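Local atomic coordinates of O-succinylhomoserine sulfhydrylase (Mycobacterium tuberculosis, PDB entry 3NDN), a protein that probably catalyses the pyridoxal-phosphate-dependent formation of L-homocysteine from O-succinyl-L-homoserine and hydrogen sulfide, a step of methionine biosynthesis. Residues A[109-113]-A[136-141]; A[121-127]-A[146-152]; A[128-133]-A[170-174]; A[198-204]-A[218-224]. Residues are numbered along the deposited sequence.

Contact 1: residues A[109-113]-A[136-141]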
loop_
_atom_site.group_PDB
_atom_site.type_symbol
_atom_site.label_atom_id
_atom_site.label_comp_id
_atom_site.label_asym_id
_atom_site.label_seq_id
_atom_site.Cartn_x
_atom_site.Cartn_y
_atom_site.Cartn_z
ATOM N N VAL A 109 -1.282 -21.111 15.351
ATOM C CA VAL A 109 -0.936 -22.336 16.070
ATOM C C VAL A 109 -0.816 -22.126 17.591
ATOM O O VAL A 109 -1.441 -22.862 18.374
ATOM C CB VAL A 109 0.381 -22.983 15.517
ATOM C CG1 VAL A 109 0.792 -24.191 16.362
ATOM C CG2 VAL A 109 0.213 -23.369 14.060
ATOM N N PHE A 110 -0.032 -21.119 18.006
ATOM C CA PHE A 110 0.185 -20.866 19.438
ATOM C C PHE A 110 -1.109 -20.421 20.142
ATOM O O PHE A 110 -1.457 -20.948 21.212
ATOM C CB PHE A 110 1.338 -19.859 19.707
ATOM C CG PHE A 110 1.433 -19.451 21.150
ATOM C CD1 PHE A 110 2.004 -20.312 22.098
ATOM C CD2 PHE A 110 0.865 -18.250 21.585
ATOM C CE1 PHE A 110 2.049 -19.970 23.447
ATOM C CE2 PHE A 110 0.903 -17.887 22.926
ATOM C CZ PHE A 110 1.493 -18.747 23.872
ATOM N N THR A 111 -1.827 -19.472 19.544
ATOM C CA THR A 111 -3.055 -18.951 20.157
ATOM C C THR A 111 -4.178 -20.009 20.217
ATOM O O THR A 111 -4.907 -20.074 21.211
ATOM C CB THR A 111 -3.517 -17.617 19.499
ATOM O OG1 THR A 111 -2.478 -16.636 19.649
ATOM C CG2 THR A 111 -4.791 -17.081 20.131
ATOM N N SER A 112 -4.279 -20.860 19.197
ATOM C CA SER A 112 -5.342 -21.887 19.172
ATOM C C SER A 112 -5.111 -22.921 20.291
ATOM O O SER A 112 -6.055 -23.278 21.022
ATOM C CB SER A 112 -5.459 -22.562 17.806
ATOM O OG SER A 112 -4.314 -23.349 17.490
ATOM N N LEU A 113 -3.859 -23.373 20.414
ATOM C CA LEU A 113 -3.452 -24.307 21.465
ATOM C C LEU A 113 -3.484 -23.688 22.860
ATOM O O LEU A 113 -3.929 -24.342 23.821
ATOM C CB LEU A 113 -2.069 -24.899 21.171
ATOM C CG LEU A 113 -1.974 -25.838 19.973
ATOM C CD1 LEU A 113 -0.513 -26.166 19.659
ATOM C CD2 LEU A 113 -2.782 -27.133 20.198
ATOM N N VAL A 136 6.950 -25.035 20.001
ATOM C CA VAL A 136 5.749 -24.621 20.744
ATOM C C VAL A 136 5.236 -25.775 21.641
ATOM O O VAL A 136 4.926 -25.559 22.813
ATOM C CB VAL A 136 4.598 -24.134 19.785
ATOM C CG1 VAL A 136 3.249 -24.093 20.498
ATOM C CG2 VAL A 136 4.910 -22.758 19.188
ATOM N N CYS A 137 5.181 -26.991 21.093
ATOM C CA CYS A 137 4.607 -28.140 21.813
ATOM C C CYS A 137 5.556 -28.745 22.868
ATOM O O CYS A 137 5.108 -29.222 23.921
ATOM C CB CYS A 137 4.139 -29.219 20.833
ATOM S SG CYS A 137 2.696 -28.780 19.759
ATOM N N SER A 138 6.860 -28.726 22.587
ATOM C CA SER A 138 7.842 -29.386 23.452
ATOM C C SER A 138 8.480 -28.472 24.502
ATOM O O SER A 138 8.861 -28.952 25.580
ATOM C CB SER A 138 8.937 -30.075 22.618
ATOM O OG SER A 138 9.796 -29.111 22.018
ATOM N N GLU A 139 8.601 -27.171 24.200
ATOM C CA GLU A 139 9.332 -26.248 25.084
ATOM C C GLU A 139 8.528 -25.067 25.637
ATOM O O GLU A 139 8.559 -24.810 26.848
ATOM C CB GLU A 139 10.597 -25.718 24.398
ATOM C CG GLU A 139 11.620 -26.799 23.997
ATOM C CD GLU A 139 12.790 -26.231 23.201
ATOM O OE1 GLU A 139 13.126 -25.044 23.379
ATOM O OE2 GLU A 139 13.388 -26.974 22.392
ATOM N N ILE A 140 7.839 -24.330 24.760
ATOM C CA ILE A 140 7.164 -23.093 25.182
ATOM C C ILE A 140 5.945 -23.350 26.079
ATOM O O ILE A 140 5.813 -22.727 27.132
ATOM C CB ILE A 140 6.820 -22.166 23.973
ATOM C CG1 ILE A 140 8.114 -21.694 23.291
ATOM C CG2 ILE A 140 5.961 -20.963 24.429
ATOM C CD1 ILE A 140 7.914 -20.893 21.975
ATOM N N LEU A 141 5.060 -24.258 25.676
ATOM C CA LEU A 141 3.893 -24.559 26.497
ATOM C C LEU A 141 4.216 -25.332 27.815
ATOM O O LEU A 141 3.641 -25.016 28.858
ATOM C CB LEU A 141 2.779 -25.235 25.671
ATOM C CG LEU A 141 2.017 -24.291 24.723
ATOM C CD1 LEU A 141 1.102 -25.058 23.764
ATOM C CD2 LEU A 141 1.220 -23.235 25.499
#
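This is an apolar helix-helix contact on one side of the large, mostly parallel sheet, where residues 109-113 of helix 105-114 meet residues 136-141 of helix 131-143. The two short axes cross at -73° and come no closer than 11.7 Å, so the backbones stay well apart and long side chains fill the gap; no hydrogen bond passes between the segments. Phe110 is the main bridge. Its CA-to-CB bond points sideways, but the ring carries the side chain across, placing CE1 3.9 Å from Leu141 CD2 and 4.2 Å from Ile140 CG2, while Val136 CG1 lies at the ring edge, 4.3 Å from CD1. One turn on, Leu113 sets its CB 4.1 Å from Leu141 CD1 and its CD1 4.1 Å from Cys137 SG. Flat ring and branched aliphatic groups suit this buried gap, since they can cover its width without leaving a polar group unsatisfied. The second helix has a wider pi-type turn at 136-140, with Leu141 N donating to Val136 O at 3.1 Å, and the CA-to-CB bonds of Val136, Ile140 and Leu141 point toward the first helix. Beneath them, Val109, Leu113 and Cys137 rest on Phe171 of the sheet; His257 of the second subunit packs on Val136 and Ile140, and its Thr258 on Phe110. Helices layered in this way over a central sheet are characteristic of the large domain of fold-type I pyridoxal-phosphate enzymes.

Contact 2: residues A[121-127]-A[146-152]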
loop_
_atom_site.group_PDB
_atom_site.type_symbol
_atom_site.label_atom_id
_atom_site.label_comp_id
_atom_site.label_asym_id
_atom_site.label_seq_id
_atom_site.Cartn_x
_atom_site.Cartn_y
_atom_site.Cartn_z
ATOM N N ASP A 121 -3.180 -28.719 32.202
ATOM C CA ASP A 121 -3.888 -29.371 31.098
ATOM C C ASP A 121 -2.951 -30.259 30.279
ATOM O O ASP A 121 -1.735 -30.158 30.410
ATOM C CB ASP A 121 -4.574 -28.330 30.209
ATOM C CG ASP A 121 -5.738 -27.639 30.909
ATOM O OD1 ASP A 121 -6.486 -28.308 31.665
ATOM O OD2 ASP A 121 -5.912 -26.423 30.699
ATOM N N ARG A 122 -3.524 -31.121 29.437
ATOM C CA ARG A 122 -2.780 -32.203 28.761
ATOM C C ARG A 122 -2.934 -32.160 27.228
ATOM O O ARG A 122 -4.057 -32.074 26.725
ATOM C CB ARG A 122 -3.271 -33.557 29.296
ATOM C CG ARG A 122 -2.547 -34.805 28.762
ATOM C CD ARG A 122 -2.942 -36.069 29.569
ATOM N NE ARG A 122 -1.987 -37.167 29.374
ATOM C CZ ARG A 122 -2.092 -38.099 28.433
ATOM N NH1 ARG A 122 -3.127 -38.096 27.601
ATOM N NH2 ARG A 122 -1.166 -39.048 28.332
ATOM N N LEU A 123 -1.804 -32.246 26.516
ATOM C CA LEU A 123 -1.756 -32.256 25.037
ATOM C C LEU A 123 -1.133 -33.551 24.509
ATOM O O LEU A 123 -0.115 -33.999 25.032
ATOM C CB LEU A 123 -0.942 -31.036 24.520
ATOM C CG LEU A 123 -0.402 -30.981 23.075
ATOM C CD1 LEU A 123 -1.533 -30.944 22.052
ATOM C CD2 LEU A 123 0.548 -29.796 22.839
ATOM N N VAL A 124 -1.754 -34.155 23.490
ATOM C CA VAL A 124 -1.131 -35.262 22.747
ATOM C C VAL A 124 -0.839 -34.826 21.298
ATOM O O VAL A 124 -1.752 -34.468 20.554
ATOM C CB VAL A 124 -2.002 -36.548 22.779
ATOM C CG1 VAL A 124 -1.371 -37.660 21.949
ATOM C CG2 VAL A 124 -2.204 -37.020 24.226
ATOM N N ALA A 125 0.429 -34.875 20.897
ATOM C CA ALA A 125 0.824 -34.352 19.580
ATOM C C ALA A 125 1.625 -35.366 18.790
ATOM O O ALA A 125 2.336 -36.166 19.384
ATOM C CB ALA A 125 1.643 -33.073 19.755
ATOM N N ALA A 126 1.511 -35.337 17.459
ATOM C CA ALA A 126 2.416 -36.102 16.579
ATOM C C ALA A 126 3.818 -35.490 16.640
ATOM O O ALA A 126 3.962 -34.289 16.885
ATOM C CB ALA A 126 1.904 -36.111 15.144
ATOM N N ARG A 127 4.841 -36.310 16.408
ATOM C CA ARG A 127 6.243 -35.883 16.526
ATOM C C ARG A 127 6.755 -35.200 15.254
ATOM O O ARG A 127 7.632 -34.334 15.327
ATOM C CB ARG A 127 7.153 -37.074 16.901
ATOM C CG ARG A 127 8.477 -36.660 17.560
ATOM C CD ARG A 127 9.304 -37.862 18.049
ATOM N NE ARG A 127 8.891 -38.362 19.366
ATOM C CZ ARG A 127 8.177 -39.473 19.572
ATOM N NH1 ARG A 127 7.767 -40.227 18.557
ATOM N NH2 ARG A 127 7.866 -39.835 20.810
ATOM N N VAL A 146 2.021 -26.876 30.913
ATOM C CA VAL A 146 1.286 -27.840 30.090
ATOM C C VAL A 146 1.994 -29.213 30.045
ATOM O O VAL A 146 3.226 -29.272 29.942
ATOM C CB VAL A 146 1.063 -27.270 28.650
ATOM C CG1 VAL A 146 0.479 -28.324 27.713
ATOM C CG2 VAL A 146 0.171 -26.030 28.707
ATOM N N GLN A 147 1.217 -30.300 30.155
ATOM C CA GLN A 147 1.745 -31.662 29.967
ATOM C C GLN A 147 1.608 -32.090 28.499
ATOM O O GLN A 147 0.488 -32.200 27.984
ATOM C CB GLN A 147 0.997 -32.693 30.839
ATOM C CG GLN A 147 0.751 -32.329 32.313
ATOM C CD GLN A 147 0.010 -33.445 33.072
ATOM O OE1 GLN A 147 -1.067 -33.229 33.643
ATOM N NE2 GLN A 147 0.576 -34.648 33.051
ATOM N N THR A 148 2.738 -32.358 27.843
ATOM C CA THR A 148 2.763 -32.769 26.436
ATOM C C THR A 148 3.330 -34.184 26.274
ATOM O O THR A 148 4.406 -34.491 26.797
ATOM C CB THR A 148 3.587 -31.765 25.575
ATOM O OG1 THR A 148 3.027 -30.446 25.712
ATOM C CG2 THR A 148 3.608 -32.165 24.105
ATOM N N VAL A 149 2.578 -35.030 25.562
ATOM C CA VAL A 149 2.992 -36.377 25.189
ATOM C C VAL A 149 3.056 -36.527 23.664
ATOM O O VAL A 149 2.088 -36.207 22.964
ATOM C CB VAL A 149 2.017 -37.439 25.772
ATOM C CG1 VAL A 149 2.474 -38.846 25.430
ATOM C CG2 VAL A 149 1.879 -37.272 27.292
ATOM N N PHE A 150 4.180 -37.038 23.153
ATOM C CA PHE A 150 4.371 -37.212 21.704
ATOM C C PHE A 150 4.130 -38.663 21.272
ATOM O O PHE A 150 4.399 -39.588 22.032
ATOM C CB PHE A 150 5.776 -36.758 21.272
ATOM C CG PHE A 150 5.952 -35.254 21.232
ATOM C CD1 PHE A 150 5.396 -34.502 20.194
ATOM C CD2 PHE A 150 6.697 -34.595 22.207
ATOM C CE1 PHE A 150 5.551 -33.114 20.140
ATOM C CE2 PHE A 150 6.862 -33.190 22.163
ATOM C CZ PHE A 150 6.287 -32.453 21.116
ATOM N N VAL A 151 3.576 -38.835 20.069
ATOM C CA VAL A 151 3.390 -40.149 19.440
ATOM C C VAL A 151 3.883 -40.123 17.999
ATOM O O VAL A 151 4.018 -39.045 17.403
ATOM C CB VAL A 151 1.897 -40.604 19.428
ATOM C CG1 VAL A 151 1.351 -40.757 20.845
ATOM C CG2 VAL A 151 1.029 -39.643 18.599
ATOM N N ASP A 152 4.151 -41.298 17.427
ATOM C CA ASP A 152 4.399 -41.393 15.988
ATOM C C ASP A 152 3.056 -41.324 15.254
ATOM O O ASP A 152 2.203 -42.207 15.414
ATOM C CB ASP A 152 5.150 -42.675 15.607
ATOM C CG ASP A 152 6.543 -42.754 16.214
ATOM O OD1 ASP A 152 7.263 -41.728 16.279
ATOM O OD2 ASP A 152 6.929 -43.872 16.617
#
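Strands 122-126 and 147-151 are the parallel pair of a beta-alpha-beta unit, with helix 131-143 as the crossover, and 147-151 forms the border of the large sheet within this chain. The backbone ladder runs in regular parallel fashion: Gln147 N donates to Asp121 O (3.0 Å), Leu123 N to Gln147 O (2.7 Å), Val149 N to Leu123 O (2.9 Å), Ala125 N to Val149 O (3.0 Å) and Val151 N to Ala125 O (3.0 Å). A weak bond from Arg127 N to Val151 O, 3.0 Å but bent, ends it. Arg122, Val124 and Ala126 N pair the other way, with Gln168 and strand 169-173; Ala126 O is buried without a partner. Small Ala125 lets the large Phe150 ring lie alongside, CB to CE1 3.9 Å; that ring also stacks with Phe134 of the crossover helix. On the face of Val124 and Val151, the beta-branched valines meet CG1 to CG1 at 4.3 Å, covered by Trp159. Polar side chains find partners beyond the pair: Thr148 OG1 bonds to Cys137 O, and Arg122 NH1 to Thr167 and Ala162. At the exposed end, the long Arg127 side chain reaches back over Phe150 to form a salt bridge, NH1 lying 2.8 Å from Asp152 OD1.

Contact 3: residues A[128-133]-A[170-174]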
loop_
_atom_site.group_PDB
_atom_site.type_symbol
_atom_site.label_atom_id
_atom_site.label_comp_id
_atom_site.label_asym_id
_atom_site.label_seq_id
_atom_site.Cartn_x
_atom_site.Cartn_y
_atom_site.Cartn_z
ATOM N N SER A 128 6.196 -35.569 14.102
ATOM C CA SER A 128 6.693 -35.072 12.809
ATOM C C SER A 128 6.046 -33.755 12.407
ATOM O O SER A 128 5.097 -33.735 11.605
ATOM C CB SER A 128 6.515 -36.116 11.703
ATOM O OG SER A 128 7.377 -37.225 11.911
ATOM N N LEU A 129 6.572 -32.665 12.963
ATOM C CA LEU A 129 5.998 -31.329 12.787
ATOM C C LEU A 129 6.972 -30.316 12.177
ATOM O O LEU A 129 8.196 -30.507 12.210
ATOM C CB LEU A 129 5.471 -30.791 14.128
ATOM C CG LEU A 129 4.490 -31.638 14.964
ATOM C CD1 LEU A 129 4.339 -31.081 16.373
ATOM C CD2 LEU A 129 3.116 -31.760 14.298
ATOM N N PHE A 130 6.405 -29.248 11.610
ATOM C CA PHE A 130 7.122 -27.996 11.287
ATOM C C PHE A 130 7.980 -27.593 12.496
ATOM O O PHE A 130 7.488 -27.584 13.624
ATOM C CB PHE A 130 6.073 -26.912 11.006
ATOM C CG PHE A 130 6.618 -25.607 10.438
ATOM C CD1 PHE A 130 7.315 -25.580 9.233
ATOM C CD2 PHE A 130 6.337 -24.395 11.077
ATOM C CE1 PHE A 130 7.788 -24.361 8.694
ATOM C CE2 PHE A 130 6.797 -23.172 10.557
ATOM C CZ PHE A 130 7.524 -23.155 9.357
ATOM N N GLY A 131 9.251 -27.269 12.256
ATOM C CA GLY A 131 10.188 -26.848 13.313
ATOM C C GLY A 131 9.616 -26.024 14.459
ATOM O O GLY A 131 9.685 -26.441 15.633
ATOM N N SER A 132 9.070 -24.852 14.129
ATOM C CA SER A 132 8.469 -23.956 15.123
ATOM C C SER A 132 7.246 -24.551 15.852
ATOM O O SER A 132 7.045 -24.271 17.038
ATOM C CB SER A 132 8.116 -22.606 14.499
ATOM O OG SER A 132 9.276 -21.838 14.225
ATOM N N CYS A 133 6.422 -25.338 15.155
ATOM C CA CYS A 133 5.319 -26.057 15.827
ATOM C C CYS A 133 5.827 -27.037 16.909
ATOM O O CYS A 133 5.213 -27.152 17.978
ATOM C CB CYS A 133 4.413 -26.793 14.831
ATOM S SG CYS A 133 3.534 -25.707 13.657
ATOM N N VAL A 170 -5.511 -32.349 21.009
ATOM C CA VAL A 170 -4.728 -33.175 20.082
ATOM C C VAL A 170 -4.261 -32.269 18.910
ATOM O O VAL A 170 -5.063 -31.488 18.377
ATOM C CB VAL A 170 -5.585 -34.357 19.561
ATOM C CG1 VAL A 170 -5.018 -34.962 18.262
ATOM C CG2 VAL A 170 -5.731 -35.455 20.659
ATOM N N PHE A 171 -2.986 -32.358 18.523
ATOM C CA PHE A 171 -2.440 -31.544 17.400
ATOM C C PHE A 171 -1.611 -32.408 16.427
ATOM O O PHE A 171 -0.756 -33.166 16.870
ATOM C CB PHE A 171 -1.569 -30.397 17.948
ATOM C CG PHE A 171 -0.958 -29.507 16.873
ATOM C CD1 PHE A 171 -1.744 -28.618 16.154
ATOM C CD2 PHE A 171 0.402 -29.582 16.569
ATOM C CE1 PHE A 171 -1.188 -27.803 15.144
ATOM C CE2 PHE A 171 0.971 -28.763 15.570
ATOM C CZ PHE A 171 0.168 -27.875 14.857
ATOM N N PHE A 172 -1.855 -32.285 15.113
ATOM C CA PHE A 172 -0.994 -32.913 14.083
ATOM C C PHE A 172 -1.080 -32.182 12.724
ATOM O O PHE A 172 -2.005 -31.394 12.512
ATOM C CB PHE A 172 -1.300 -34.421 13.903
ATOM C CG PHE A 172 -2.733 -34.736 13.469
ATOM C CD1 PHE A 172 -3.088 -34.757 12.121
ATOM C CD2 PHE A 172 -3.709 -35.053 14.420
ATOM C CE1 PHE A 172 -4.407 -35.051 11.715
ATOM C CE2 PHE A 172 -5.035 -35.350 14.035
ATOM C CZ PHE A 172 -5.391 -35.351 12.674
ATOM N N GLU A 173 -0.104 -32.446 11.846
ATOM C CA GLU A 173 -0.123 -32.043 10.423
ATOM C C GLU A 173 -0.214 -33.302 9.557
ATOM O O GLU A 173 0.361 -34.337 9.919
ATOM C CB GLU A 173 1.176 -31.326 10.024
ATOM C CG GLU A 173 1.528 -30.056 10.804
ATOM C CD GLU A 173 3.018 -29.689 10.699
ATOM O OE1 GLU A 173 3.668 -30.043 9.677
ATOM O OE2 GLU A 173 3.539 -29.049 11.642
ATOM N N THR A 174 -0.920 -33.216 8.421
ATOM C CA THR A 174 -0.931 -34.302 7.416
ATOM C C THR A 174 -1.205 -33.760 5.999
ATOM O O THR A 174 -2.116 -32.957 5.822
ATOM C CB THR A 174 -1.915 -35.473 7.779
ATOM O OG1 THR A 174 -1.781 -36.538 6.823
ATOM C CG2 THR A 174 -3.378 -35.013 7.822
HETATM O O HOH W 1 2.330 -34.751 11.799
HETATM O O HOH W 2 5.761 -31.862 9.253
#
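Glu173, which follows Phe171 and Phe172 along the chain, reaches across to the loop that leads into helix 131-143. With chi1 in m and chi2 in t its side chain is extended, which brings OE2 within 2.9 Å of Phe130 N as acceptor of a hydrogen bond; OE1 takes a second, weak one from the same nitrogen at 3.4 Å. Phe130 holds the N-cap position, so the carboxylate meets the chain just where the helix starts, and a glutamate has the length to do so. The t rotamer of Phe130 leads its ring away from the strand, toward Met106 of helix 105-114 and Arg77 of the second subunit. Here helix 131-143 sets out from the C-terminal edge of the parallel strands, the edge at which fold-type I enzymes bind pyridoxal phosphate; Glu173 also packs on Asp202 there. Leu129, an mt rotamer, swings its end inward so that CD2 lies 3.9 Å from Phe171 CE2. Phe171, its chi1 at 180°, stretches toward the helix and also meets Cys133, whose CB is 4.0 Å from CE2 and whose sulfur lies at the ring edge, 5.4 Å from the centroid. The small Cys133 sits beside both groups, SG being 3.9 Å from Glu173 OE2. Water 1 donates to both Ser128 O (3.0 Å) and Glu173 O (2.8 Å).

Contact 4: residues A[198-204]-A[218-224]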
loop_
_atom_site.group_PDB
_atom_site.type_symbol
_atom_site.label_atom_id
_atom_site.label_comp_id
_atom_site.label_asym_id
_atom_site.label_seq_id
_atom_site.Cartn_x
_atom_site.Cartn_y
_atom_site.Cartn_z
ATOM N N LYS A 198 -10.279 -31.862 22.176
ATOM C CA LYS A 198 -10.594 -31.142 20.926
ATOM C C LYS A 198 -9.450 -31.319 19.923
ATOM O O LYS A 198 -8.285 -31.133 20.273
ATOM C CB LYS A 198 -10.814 -29.640 21.188
ATOM C CG LYS A 198 -11.953 -29.302 22.166
ATOM C CD LYS A 198 -13.335 -29.651 21.591
ATOM C CE LYS A 198 -14.423 -29.529 22.653
ATOM N NZ LYS A 198 -15.802 -29.563 22.069
ATOM N N VAL A 199 -9.787 -31.633 18.674
ATOM C CA VAL A 199 -8.777 -31.932 17.654
ATOM C C VAL A 199 -8.395 -30.689 16.834
ATOM O O VAL A 199 -9.263 -30.088 16.196
ATOM C CB VAL A 199 -9.272 -33.048 16.706
ATOM C CG1 VAL A 199 -8.258 -33.321 15.596
ATOM C CG2 VAL A 199 -9.570 -34.340 17.494
ATOM N N VAL A 200 -7.109 -30.317 16.850
ATOM C CA VAL A 200 -6.595 -29.171 16.051
ATOM C C VAL A 200 -5.767 -29.701 14.870
ATOM O O VAL A 200 -4.727 -30.328 15.076
ATOM C CB VAL A 200 -5.734 -28.156 16.904
ATOM C CG1 VAL A 200 -5.313 -26.909 16.068
ATOM C CG2 VAL A 200 -6.483 -27.697 18.150
ATOM N N LEU A 201 -6.253 -29.460 13.642
ATOM C CA LEU A 201 -5.565 -29.836 12.398
ATOM C C LEU A 201 -4.864 -28.626 11.762
ATOM O O LEU A 201 -5.508 -27.613 11.529
ATOM C CB LEU A 201 -6.579 -30.402 11.374
ATOM C CG LEU A 201 -6.097 -30.721 9.948
ATOM C CD1 LEU A 201 -5.157 -31.938 9.940
ATOM C CD2 LEU A 201 -7.281 -30.949 8.959
ATOM N N ASP A 202 -3.562 -28.755 11.495
ATOM C CA ASP A 202 -2.772 -27.786 10.701
ATOM C C ASP A 202 -2.823 -28.274 9.250
ATOM O O ASP A 202 -2.236 -29.308 8.926
ATOM C CB ASP A 202 -1.329 -27.737 11.270
ATOM C CG ASP A 202 -0.344 -26.940 10.407
ATOM O OD1 ASP A 202 -0.544 -26.803 9.177
ATOM O OD2 ASP A 202 0.670 -26.462 10.979
ATOM N N ASN A 203 -3.559 -27.547 8.398
ATOM C CA ASN A 203 -3.894 -27.983 7.031
ATOM C C ASN A 203 -3.131 -27.227 5.917
ATOM O O ASN A 203 -3.614 -27.135 4.783
ATOM C CB ASN A 203 -5.420 -27.856 6.798
ATOM C CG ASN A 203 -5.919 -28.718 5.645
ATOM O OD1 ASN A 203 -5.438 -29.836 5.435
ATOM N ND2 ASN A 203 -6.882 -28.198 4.881
ATOM N N VAL A 204 -1.933 -26.734 6.240
ATOM C CA VAL A 204 -1.151 -25.862 5.333
ATOM C C VAL A 204 -0.662 -26.561 4.045
ATOM O O VAL A 204 -0.792 -26.002 2.951
ATOM C CB VAL A 204 0.026 -25.157 6.079
ATOM C CG1 VAL A 204 0.807 -24.247 5.134
ATOM C CG2 VAL A 204 -0.512 -24.331 7.256
ATOM N N VAL A 218 -13.270 -32.876 12.800
ATOM C CA VAL A 218 -12.206 -32.067 13.403
ATOM C C VAL A 218 -12.878 -30.844 14.062
ATOM O O VAL A 218 -13.858 -30.318 13.532
ATOM C CB VAL A 218 -11.141 -31.671 12.343
ATOM C CG1 VAL A 218 -10.205 -30.630 12.854
ATOM C CG2 VAL A 218 -10.345 -32.901 11.897
ATOM N N ASP A 219 -12.366 -30.413 15.216
ATOM C CA ASP A 219 -12.967 -29.303 15.968
ATOM C C ASP A 219 -12.445 -27.919 15.554
ATOM O O ASP A 219 -13.190 -26.939 15.588
ATOM C CB ASP A 219 -12.754 -29.503 17.472
ATOM C CG ASP A 219 -13.345 -30.825 17.966
ATOM O OD1 ASP A 219 -14.562 -30.858 18.255
ATOM O OD2 ASP A 219 -12.592 -31.827 18.026
ATOM N N VAL A 220 -11.165 -27.862 15.193
ATOM C CA VAL A 220 -10.420 -26.613 14.914
ATOM C C VAL A 220 -9.471 -26.825 13.737
ATOM O O VAL A 220 -8.789 -27.861 13.663
ATOM C CB VAL A 220 -9.562 -26.167 16.159
ATOM C CG1 VAL A 220 -8.811 -24.851 15.879
ATOM C CG2 VAL A 220 -10.435 -26.014 17.415
ATOM N N VAL A 221 -9.420 -25.855 12.812
ATOM C CA VAL A 221 -8.450 -25.902 11.718
ATOM C C VAL A 221 -7.639 -24.593 11.736
ATOM O O VAL A 221 -8.208 -23.506 11.956
ATOM C CB VAL A 221 -9.134 -26.132 10.320
ATOM C CG1 VAL A 221 -8.118 -26.070 9.202
ATOM C CG2 VAL A 221 -9.857 -27.485 10.294
ATOM N N VAL A 222 -6.320 -24.707 11.555
ATOM C CA VAL A 222 -5.446 -23.513 11.478
ATOM C C VAL A 222 -4.725 -23.407 10.127
ATOM O O VAL A 222 -4.322 -24.431 9.537
ATOM C CB VAL A 222 -4.384 -23.425 12.646
ATOM C CG1 VAL A 222 -5.052 -23.254 13.993
ATOM C CG2 VAL A 222 -3.458 -24.634 12.642
ATOM N N TYR A 223 -4.570 -22.165 9.656
ATOM C CA TYR A 223 -3.921 -21.852 8.374
ATOM C C TYR A 223 -2.856 -20.777 8.523
ATOM O O TYR A 223 -3.044 -19.826 9.272
ATOM C CB TYR A 223 -4.942 -21.354 7.334
ATOM C CG TYR A 223 -5.800 -22.449 6.770
ATOM C CD1 TYR A 223 -5.231 -23.468 5.995
ATOM C CD2 TYR A 223 -7.167 -22.483 7.005
ATOM C CE1 TYR A 223 -6.002 -24.486 5.471
ATOM C CE2 TYR A 223 -7.961 -23.514 6.490
ATOM C CZ TYR A 223 -7.357 -24.517 5.727
ATOM O OH TYR A 223 -8.092 -25.555 5.193
ATOM N N SER A 224 -1.743 -20.947 7.809
ATOM C CA SER A 224 -0.851 -19.835 7.439
ATOM C C SER A 224 -1.376 -19.210 6.125
ATOM O O SER A 224 -1.518 -19.914 5.136
ATOM C CB SER A 224 0.585 -20.354 7.232
ATOM O OG SER A 224 1.437 -19.383 6.620
HETATM O O HOH W 3 -15.662 -32.359 20.085
#
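Strand 198-202 runs parallel to strand 220-224 in the middle of the large sheet. At its exposed start, Lys198 extends its amine to 4.2 Å from Asp219 OD1, too far for a salt bridge, and water 3 lies between, donating to Asp219 OD1 at 2.6 Å. Val199 N then donates to Asp219 OD2 (2.9 Å), so a side-chain carboxylate stands in for a backbone carbonyl before the regular ladder begins; His193 shares that oxygen. Val199 O accepts from Val220 N at 3.1 Å. Val200, beta-branched and well suited to a buried strand, packs its CG1 4.2 Å from Val222 CG1, on the face covered by helix 105-114. Leu201 continues the ladder, its N bonding to Val220 O and its O to Val222 N, each at 3.0 Å, while its CB meets Val218 CG1 at 3.9 Å on the other face. Asp202 starts an Asx turn, OD1 accepting from Val204 N at 3.2 Å. Asn203 ND2 donates to Tyr223 OH (2.9 Å), a hydroxyl also bonded to Glu94, and Val204 CG2 comes within 3.6 Å of Ser224 N. Ser224 OG bonds the cofactor phosphate of the modified lysine at position 227, and Asp202 OD2 lies close to its pyridine nitrogen: strand ends lining the cofactor site typify fold-type I enzymes.

Overall arrangement
Reading from the N terminus, helix 105-114 opens contact 1, which closes when residues 136-141 return after strand 122-126. Contact 2 opens inside that loop and closes beyond it, at 146-152, so the two cross; contact 3, from 128-133 to 170-174, crosses both. These interlocked loops tie the two helices to the strands 122-126, 147-151 and 169-173. Contact 4 follows in series, a short loop from 198-204 to 218-224. It joins the rest through the sheet, where Val170 O and Val200 N lie 2.8 Å apart, and through helix 105-114, whose Ser112 packs on Val222. Contacts 2 and 4 do not touch; strand 169-173 of contact 3 lies between them.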